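PDB 3NZR: 2-dehydro-3-deoxyphosphogluconate aldolase from Vibrio fischeri, which belongs to an aldolase family within the TIM-barrel superfamily and forms an assembly of two chains. Local coordinates for residues A[82-87]-A[105-110]; A[148-153]-A[180-185]; A[173-178]-A[189-194]. All coordinates share one frame; numbering follows the deposited sequence.

Contact 1 (A[82-87]-A[105-110]); sequences VSLISQ and RALAGQ
The first torsions of L107 and Q87 bring the two side chains together. In L107, CG stands beside the backbone N (chi1 -55°) and carries CD1 across to helix 79-89. In Q87, CG lies anti to its N (chi1 180°), and the extended chain passes across the last turn of helix 101-108, over L107. The two side chains meet at a slant: the amide carbon, Q87 CD, rests 4.0 Å from L107 CB, while the methylene Q87 CG comes 3.3 Å from L107 O. Glutamine suits this partly exposed place, since its aliphatic part packs on L107 and its polar end lies at the margin of the contact. Further in, L107 CD1 lies 4.1 Å from L84 CD2, the two leucines side by side and pointing the same way, and 4.2 Å from S83 CB. S83 is small enough for its buried position; its hydroxyl is hydrogen-bonded to S104. G109 ends the helix with a positive phi of 74°, which glycine adopts readily, and R105 NH1 donates to Q110 O at 3.0 Å. L107 and A106 also pack on A106 of the second subunit, so helix 101-108 also borders the subunit interface. No hydrogen bond spans the segments directly. The direct contact is therefore mainly van der Waals packing around L107, and Q90 adds polar links, its NE2 donating to Q87 O and A108 O.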
loop_
_atom_site.group_PDB
_atom_site.type_symbol
_atom_site.label_atom_id
_atom_site.label_comp_id
_atom_site.label_asym_id
_atom_site.label_seq_id
_atom_site.Cartn_x
_atom_site.Cartn_y
_atom_site.Cartn_z
ATOM N N VAL A 82 10.565 -9.536 -4.430
ATOM C CA VAL A 82 9.499 -10.102 -5.194
ATOM C C VAL A 82 8.914 -9.113 -6.160
ATOM O O VAL A 82 8.636 -9.491 -7.251
ATOM C CB VAL A 82 8.386 -10.717 -4.243
ATOM C CG1 VAL A 82 7.113 -10.992 -5.091
ATOM C CG2 VAL A 82 8.926 -11.977 -3.567
ATOM N N SER A 83 8.750 -7.821 -5.802
ATOM C CA SER A 83 8.225 -6.866 -6.648
ATOM C C SER A 83 9.169 -6.651 -7.803
ATOM O O SER A 83 8.689 -6.613 -8.947
ATOM C CB SER A 83 8.067 -5.516 -5.919
ATOM O OG SER A 83 7.025 -5.516 -4.922
ATOM N N LEU A 84 10.470 -6.501 -7.549
ATOM C CA LEU A 84 11.441 -6.219 -8.631
ATOM C C LEU A 84 11.564 -7.446 -9.551
ATOM O O LEU A 84 11.620 -7.334 -10.754
ATOM C CB LEU A 84 12.819 -5.941 -8.058
ATOM C CG LEU A 84 12.888 -4.644 -7.275
ATOM C CD1 LEU A 84 14.242 -4.532 -6.582
ATOM C CD2 LEU A 84 12.724 -3.488 -8.235
ATOM N N ILE A 85 11.608 -8.636 -8.980
ATOM C CA ILE A 85 11.553 -9.873 -9.826
ATOM C C ILE A 85 10.316 -9.945 -10.727
ATOM O O ILE A 85 10.412 -10.251 -11.938
ATOM C CB ILE A 85 11.592 -11.119 -8.925
ATOM C CG1 ILE A 85 12.974 -11.267 -8.277
ATOM C CG2 ILE A 85 11.254 -12.424 -9.711
ATOM C CD1 ILE A 85 12.987 -12.318 -7.180
ATOM N N SER A 86 9.138 -9.723 -10.163
ATOM C CA SER A 86 7.905 -9.825 -10.904
ATOM C C SER A 86 7.825 -8.796 -12.032
ATOM O O SER A 86 7.279 -9.043 -13.096
ATOM C CB SER A 86 6.692 -9.713 -9.959
ATOM O OG SER A 86 6.742 -10.728 -8.926
ATOM N N GLN A 87 8.348 -7.596 -11.796
ATOM C CA GLN A 87 8.446 -6.598 -12.825
ATOM C C GLN A 87 9.031 -7.226 -14.095
ATOM O O GLN A 87 8.458 -7.032 -15.164
ATOM C CB GLN A 87 9.301 -5.425 -12.375
ATOM C CG GLN A 87 9.461 -4.305 -13.433
ATOM C CD GLN A 87 10.051 -3.050 -12.845
ATOM O OE1 GLN A 87 10.895 -3.111 -11.972
ATOM N NE2 GLN A 87 9.599 -1.899 -13.313
ATOM N N ARG A 105 1.877 -4.353 -7.872
ATOM C CA ARG A 105 0.952 -3.987 -8.913
ATOM C C ARG A 105 1.510 -2.858 -9.768
ATOM O O ARG A 105 1.353 -2.879 -10.930
ATOM C CB ARG A 105 -0.423 -3.626 -8.418
ATOM C CG ARG A 105 -1.386 -3.125 -9.497
ATOM C CD ARG A 105 -1.775 -4.182 -10.465
ATOM N NE ARG A 105 -2.514 -5.218 -9.821
ATOM C CZ ARG A 105 -2.633 -6.472 -10.225
ATOM N NH1 ARG A 105 -2.084 -6.884 -11.317
ATOM N NH2 ARG A 105 -3.316 -7.298 -9.521
ATOM N N ALA A 106 2.158 -1.898 -9.158
ATOM C CA ALA A 106 2.649 -0.768 -9.917
ATOM C C ALA A 106 3.778 -1.186 -10.821
ATOM O O ALA A 106 3.757 -0.915 -11.989
ATOM C CB ALA A 106 3.023 0.381 -9.034
ATOM N N LEU A 107 4.732 -1.913 -10.288
ATOM C CA LEU A 107 5.883 -2.331 -11.104
ATOM C C LEU A 107 5.545 -3.462 -12.077
ATOM O O LEU A 107 6.247 -3.621 -13.024
ATOM C CB LEU A 107 7.071 -2.757 -10.247
ATOM C CG LEU A 107 7.544 -1.699 -9.216
ATOM C CD1 LEU A 107 8.772 -2.302 -8.551
ATOM C CD2 LEU A 107 7.852 -0.316 -9.834
ATOM N N ALA A 108 4.487 -4.214 -11.846
ATOM C CA ALA A 108 3.974 -5.170 -12.846
ATOM C C ALA A 108 3.471 -4.449 -14.076
ATOM O O ALA A 108 3.638 -4.948 -15.224
ATOM C CB ALA A 108 2.898 -5.964 -12.312
ATOM N N GLY A 109 2.870 -3.277 -13.857
ATOM C CA GLY A 109 2.467 -2.422 -14.953
ATOM C C GLY A 109 1.241 -2.877 -15.730
ATOM O O GLY A 109 0.995 -2.310 -16.784
ATOM N N GLN A 110 0.488 -3.870 -15.213
ATOM C CA GLN A 110 -0.813 -4.285 -15.780
ATOM C C GLN A 110 -1.718 -4.888 -14.720
ATOM O O GLN A 110 -1.277 -5.202 -13.622
ATOM C CB GLN A 110 -0.650 -5.318 -16.882
ATOM C CG GLN A 110 0.510 -6.200 -16.740
ATOM C CD GLN A 110 0.309 -7.322 -15.803
ATOM O OE1 GLN A 110 -0.835 -7.627 -15.404
ATOM N NE2 GLN A 110 1.412 -7.996 -15.459
#

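Contact 2 (A[148-153]-A[180-185]); sequences TAIAML and KACADK
I150 sets its CD1 methyl over one face of the flat peptide group joining A181 to C182, almost straight above A181 C at 3.8 Å. K185 NZ approaches A181 O tilted out of the plane, on the same side, in a weak 3.4 Å hydrogen bond within its own segment. Around the peptide, I150 CD1 is 3.7 Å from A181 CB and 4.1 Å from C182 SG. Alanine suits this place because its single methyl allows the isoleucine tip to come right up to the helix backbone. I150 is placed for this by its first torsion, with CG1 beside the backbone N (chi1 -72°) reaching forward and CG2 anti to it. The pair joins helices 146-155 and 172-184, neighbours in the outer layer of the TIM barrel, and strand 160-163 lies beneath both, with I150 and C182 each touching V161. At the end of helix 172-184, K185 bends back at chi3 and chi4 so that its aliphatic chain slants across I150. K185 CE sits 3.7 Å from I150 CB, and K185 CD lies 3.8 Å from I150 CG2. Lysine suits this place because its methylenes cover the isoleucine. The chi4 of -15° is nearly eclipsed, so the position of the amine, and with it the weak bond, is best taken with caution. K154 NZ donates to K185 O, and T148 OG1 bonds E140 O of the second subunit.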
loop_
_atom_site.group_PDB
_atom_site.type_symbol
_atom_site.label_atom_id
_atom_site.label_comp_id
_atom_site.label_asym_id
_atom_site.label_seq_id
_atom_site.Cartn_x
_atom_site.Cartn_y
_atom_site.Cartn_z
ATOM N N THR A 148 -12.699 -4.368 5.919
ATOM C CA THR A 148 -11.918 -3.179 5.589
ATOM C C THR A 148 -10.589 -3.593 5.044
ATOM O O THR A 148 -10.004 -2.944 4.186
ATOM C CB THR A 148 -11.754 -2.377 6.805
ATOM O OG1 THR A 148 -13.071 -2.165 7.304
ATOM C CG2 THR A 148 -11.120 -1.070 6.573
ATOM N N ALA A 149 -10.050 -4.673 5.550
ATOM C CA ALA A 149 -8.784 -5.212 4.937
ATOM C C ALA A 149 -8.959 -5.561 3.449
ATOM O O ALA A 149 -8.086 -5.312 2.656
ATOM C CB ALA A 149 -8.325 -6.481 5.733
ATOM N N ILE A 150 -10.076 -6.172 3.088
ATOM C CA ILE A 150 -10.357 -6.476 1.691
ATOM C C ILE A 150 -10.510 -5.139 0.875
ATOM O O ILE A 150 -10.016 -5.002 -0.257
ATOM C CB ILE A 150 -11.603 -7.300 1.583
ATOM C CG1 ILE A 150 -11.356 -8.738 2.081
ATOM C CG2 ILE A 150 -12.132 -7.366 0.166
ATOM C CD1 ILE A 150 -12.629 -9.472 2.303
ATOM N N ALA A 151 -11.180 -4.145 1.463
ATOM C CA ALA A 151 -11.383 -2.875 0.794
ATOM C C ALA A 151 -10.048 -2.186 0.553
ATOM O O ALA A 151 -9.796 -1.651 -0.512
ATOM C CB ALA A 151 -12.365 -2.007 1.535
HETATM N N MSE A 152 -9.151 -2.298 1.503
HETATM C CA MSE A 152 -7.813 -1.694 1.381
HETATM C C MSE A 152 -6.979 -2.451 0.363
HETATM O O MSE A 152 -6.277 -1.864 -0.421
HETATM C CB MSE A 152 -7.151 -1.689 2.761
HETATM C CG MSE A 152 -7.636 -0.639 3.671
HETATM SE SE MSE A 152 -6.892 -0.775 5.493
HETATM C CE MSE A 152 -5.247 0.271 5.125
ATOM N N LEU A 153 -7.058 -3.774 0.346
ATOM C CA LEU A 153 -6.386 -4.536 -0.653
ATOM C C LEU A 153 -6.848 -4.164 -2.014
ATOM O O LEU A 153 -5.991 -3.983 -2.897
ATOM C CB LEU A 153 -6.526 -6.062 -0.395
ATOM C CG LEU A 153 -5.702 -6.605 0.761
ATOM C CD1 LEU A 153 -6.138 -8.072 1.092
ATOM C CD2 LEU A 153 -4.229 -6.619 0.403
ATOM N N LYS A 180 -16.746 -15.662 3.630
ATOM C CA LYS A 180 -17.990 -14.885 3.484
ATOM C C LYS A 180 -17.741 -13.452 3.051
ATOM O O LYS A 180 -18.377 -12.924 2.119
ATOM C CB LYS A 180 -18.745 -14.855 4.793
ATOM C CG LYS A 180 -20.120 -14.126 4.706
ATOM C CD LYS A 180 -20.927 -14.233 6.034
ATOM C CE LYS A 180 -22.464 -14.122 5.759
ATOM N NZ LYS A 180 -23.294 -14.495 6.959
ATOM N N ALA A 181 -16.757 -12.828 3.672
ATOM C CA ALA A 181 -16.420 -11.433 3.358
ATOM C C ALA A 181 -15.892 -11.341 1.917
ATOM O O ALA A 181 -16.284 -10.431 1.170
ATOM C CB ALA A 181 -15.393 -10.856 4.377
ATOM N N CYS A 182 -15.060 -12.307 1.505
ATOM C CA CYS A 182 -14.531 -12.330 0.136
ATOM C C CYS A 182 -15.685 -12.437 -0.888
ATOM O O CYS A 182 -15.723 -11.723 -1.918
ATOM C CB CYS A 182 -13.555 -13.463 -0.067
ATOM S SG CYS A 182 -11.855 -13.088 0.613
ATOM N N ALA A 183 -16.616 -13.325 -0.583
ATOM C CA ALA A 183 -17.744 -13.601 -1.474
ATOM C C ALA A 183 -18.637 -12.354 -1.635
ATOM O O ALA A 183 -19.020 -11.966 -2.731
ATOM C CB ALA A 183 -18.531 -14.744 -0.891
ATOM N N ASP A 184 -18.916 -11.718 -0.516
ATOM C CA ASP A 184 -19.754 -10.514 -0.441
ATOM C C ASP A 184 -19.121 -9.244 -1.095
ATOM O O ASP A 184 -19.827 -8.430 -1.624
ATOM C CB ASP A 184 -20.082 -10.228 1.030
ATOM C CG ASP A 184 -21.102 -11.246 1.640
ATOM O OD1 ASP A 184 -21.669 -12.085 0.892
ATOM O OD2 ASP A 184 -21.323 -11.212 2.888
ATOM N N LYS A 185 -17.799 -9.107 -1.041
ATOM C CA LYS A 185 -17.074 -8.007 -1.701
ATOM C C LYS A 185 -16.438 -8.426 -3.014
ATOM O O LYS A 185 -15.564 -7.724 -3.603
ATOM C CB LYS A 185 -15.991 -7.502 -0.756
ATOM C CG LYS A 185 -16.545 -6.489 0.225
ATOM C CD LYS A 185 -15.420 -5.624 0.876
ATOM C CE LYS A 185 -15.102 -6.286 2.094
ATOM N NZ LYS A 185 -16.097 -7.362 2.619
#

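Contact 3 (A[173-178]-A[189-194]); sequences EEFACV and LEPTGG
F175 directs its CB toward strand 188-191, and with CG anti to the backbone N (chi1 175°) the ring reaches from helix 172-184 in toward that strand. Contact with the strand comes at the far end of the ring. CE1 meets L189 CD2 at 3.8 Å and P191 CB at 3.9 Å; CZ, at the tip, reaches P191 CG at 3.7 Å. Both partners approach the ring obliquely. One turn on, V178 CG1 packs against the other leucine branch, L189 CD1, at 3.8 Å, so the forked leucine serves two helix residues at once. P191 offers a compact apolar surface to the phenylalanine. Helix and strand run nearly antiparallel, 162° between their short axes, as expected within the beta-alpha-beta unit of strand 160-163, helix 172-184 and strand 188-191. Alternation along the strand turns E190 away from the helix, where its carboxylate bonds S160 and N116. F175 also touches Y163, I203 and I206, placing it between the strands and helix 200-209. With four buried apolar side chains and no hydrogen bond across the segments, the contact is hydrophobic, holding helix to strand by shape and exclusion of water.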
loop_
_atom_site.group_PDB
_atom_site.type_symbol
_atom_site.label_atom_id
_atom_site.label_comp_id
_atom_site.label_asym_id
_atom_site.label_seq_id
_atom_site.Cartn_x
_atom_site.Cartn_y
_atom_site.Cartn_z
ATOM N N GLU A 173 -13.509 -21.361 11.832
ATOM C CA GLU A 173 -14.530 -20.331 12.036
ATOM C C GLU A 173 -14.039 -18.964 11.594
ATOM O O GLU A 173 -14.809 -18.220 11.004
ATOM C CB GLU A 173 -15.018 -20.276 13.490
ATOM C CG GLU A 173 -15.606 -21.637 14.025
ATOM C CD GLU A 173 -14.546 -22.626 14.632
ATOM O OE1 GLU A 173 -13.292 -22.378 14.560
ATOM O OE2 GLU A 173 -14.997 -23.685 15.183
ATOM N N GLU A 174 -12.776 -18.618 11.877
ATOM C CA GLU A 174 -12.227 -17.376 11.343
ATOM C C GLU A 174 -12.201 -17.427 9.804
ATOM O O GLU A 174 -12.522 -16.451 9.155
ATOM C CB GLU A 174 -10.845 -17.134 11.863
ATOM C CG GLU A 174 -10.803 -16.781 13.334
ATOM C CD GLU A 174 -9.415 -16.318 13.739
ATOM O OE1 GLU A 174 -8.999 -15.244 13.226
ATOM O OE2 GLU A 174 -8.744 -17.051 14.501
ATOM N N PHE A 175 -11.833 -18.578 9.255
ATOM C CA PHE A 175 -11.701 -18.755 7.818
ATOM C C PHE A 175 -13.036 -18.646 7.167
ATOM O O PHE A 175 -13.177 -17.980 6.159
ATOM C CB PHE A 175 -11.076 -20.119 7.491
ATOM C CG PHE A 175 -11.001 -20.438 6.017
ATOM C CD1 PHE A 175 -10.188 -19.687 5.161
ATOM C CD2 PHE A 175 -11.683 -21.513 5.477
ATOM C CE1 PHE A 175 -10.093 -20.000 3.839
ATOM C CE2 PHE A 175 -11.558 -21.844 4.106
ATOM C CZ PHE A 175 -10.740 -21.080 3.295
ATOM N N ALA A 176 -14.044 -19.338 7.723
ATOM C CA ALA A 176 -15.384 -19.239 7.183
ATOM C C ALA A 176 -15.850 -17.775 7.083
ATOM O O ALA A 176 -16.502 -17.420 6.118
ATOM C CB ALA A 176 -16.384 -20.063 8.008
ATOM N N CYS A 177 -15.513 -16.931 8.057
ATOM C CA CYS A 177 -15.901 -15.529 8.015
ATOM C C CYS A 177 -15.075 -14.753 6.960
ATOM O O CYS A 177 -15.603 -13.862 6.311
ATOM C CB CYS A 177 -15.684 -14.899 9.362
ATOM S SG CYS A 177 -16.031 -13.142 9.426
ATOM N N VAL A 178 -13.828 -15.126 6.733
ATOM C CA VAL A 178 -13.060 -14.475 5.653
ATOM C C VAL A 178 -13.602 -14.794 4.280
ATOM O O VAL A 178 -13.698 -13.909 3.403
ATOM C CB VAL A 178 -11.579 -14.801 5.768
ATOM C CG1 VAL A 178 -10.837 -14.246 4.536
ATOM C CG2 VAL A 178 -11.042 -14.281 7.066
ATOM N N LEU A 189 -9.592 -15.510 -2.907
ATOM C CA LEU A 189 -9.101 -16.061 -1.632
ATOM C C LEU A 189 -8.129 -17.167 -1.854
ATOM O O LEU A 189 -8.307 -18.027 -2.732
ATOM C CB LEU A 189 -10.328 -16.657 -0.876
ATOM C CG LEU A 189 -10.097 -17.181 0.534
ATOM C CD1 LEU A 189 -9.555 -16.137 1.510
ATOM C CD2 LEU A 189 -11.434 -17.813 1.025
ATOM N N GLU A 190 -7.045 -17.158 -1.114
ATOM C CA GLU A 190 -5.968 -18.112 -1.277
ATOM C C GLU A 190 -5.715 -18.738 0.091
ATOM O O GLU A 190 -4.956 -18.246 0.940
ATOM C CB GLU A 190 -4.726 -17.426 -1.839
ATOM C CG GLU A 190 -5.014 -16.562 -2.999
ATOM C CD GLU A 190 -3.806 -16.271 -3.847
ATOM O OE1 GLU A 190 -2.651 -16.781 -3.547
ATOM O OE2 GLU A 190 -3.975 -15.407 -4.753
ATOM N N PRO A 191 -6.360 -19.881 0.362
ATOM C CA PRO A 191 -6.062 -20.482 1.654
ATOM C C PRO A 191 -4.686 -21.085 1.755
ATOM O O PRO A 191 -4.293 -21.814 0.868
ATOM C CB PRO A 191 -7.134 -21.565 1.783
ATOM C CG PRO A 191 -8.066 -21.367 0.708
ATOM C CD PRO A 191 -7.395 -20.598 -0.364
ATOM N N THR A 192 -3.952 -20.817 2.840
ATOM C CA THR A 192 -2.619 -21.228 2.927
ATOM C C THR A 192 -2.188 -21.629 4.380
ATOM O O THR A 192 -2.457 -20.888 5.361
ATOM C CB THR A 192 -1.659 -20.155 2.436
ATOM O OG1 THR A 192 -2.063 -19.609 1.146
ATOM C CG2 THR A 192 -0.254 -20.701 2.349
ATOM N N GLY A 193 -1.529 -22.792 4.494
ATOM C CA GLY A 193 -0.967 -23.239 5.746
ATOM C C GLY A 193 -1.663 -24.477 6.264
ATOM O O GLY A 193 -2.849 -24.385 6.618
ATOM N N GLY A 194 -0.973 -25.617 6.235
ATOM C CA GLY A 194 -1.520 -26.858 6.828
ATOM C C GLY A 194 -2.524 -27.588 5.979
ATOM O O GLY A 194 -3.301 -28.421 6.474
#

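The three contacts lie in one TIM-barrel fold and differ in which layers they join. Contacts 1 and 2 pair helix with helix in the outer layer, their centres 23 Å apart, and both reach the second subunit; contact 3 ties helix to parallel sheet. Contact 1 closes before the others open, and it lies on the opposite side of the chain's centre from contact 3, about 26 Å between centres. Contacts 2 and 3 interlock: their segments alternate along the chain, both use helix 172-184, and C182 SG touches L189 CD1 at 3.9 Å. Helix 172-184 thus packs on a neighbouring helix and on the sheet, joining the barrel's two layers, while helices 101-108 and 146-155 meet the second subunit.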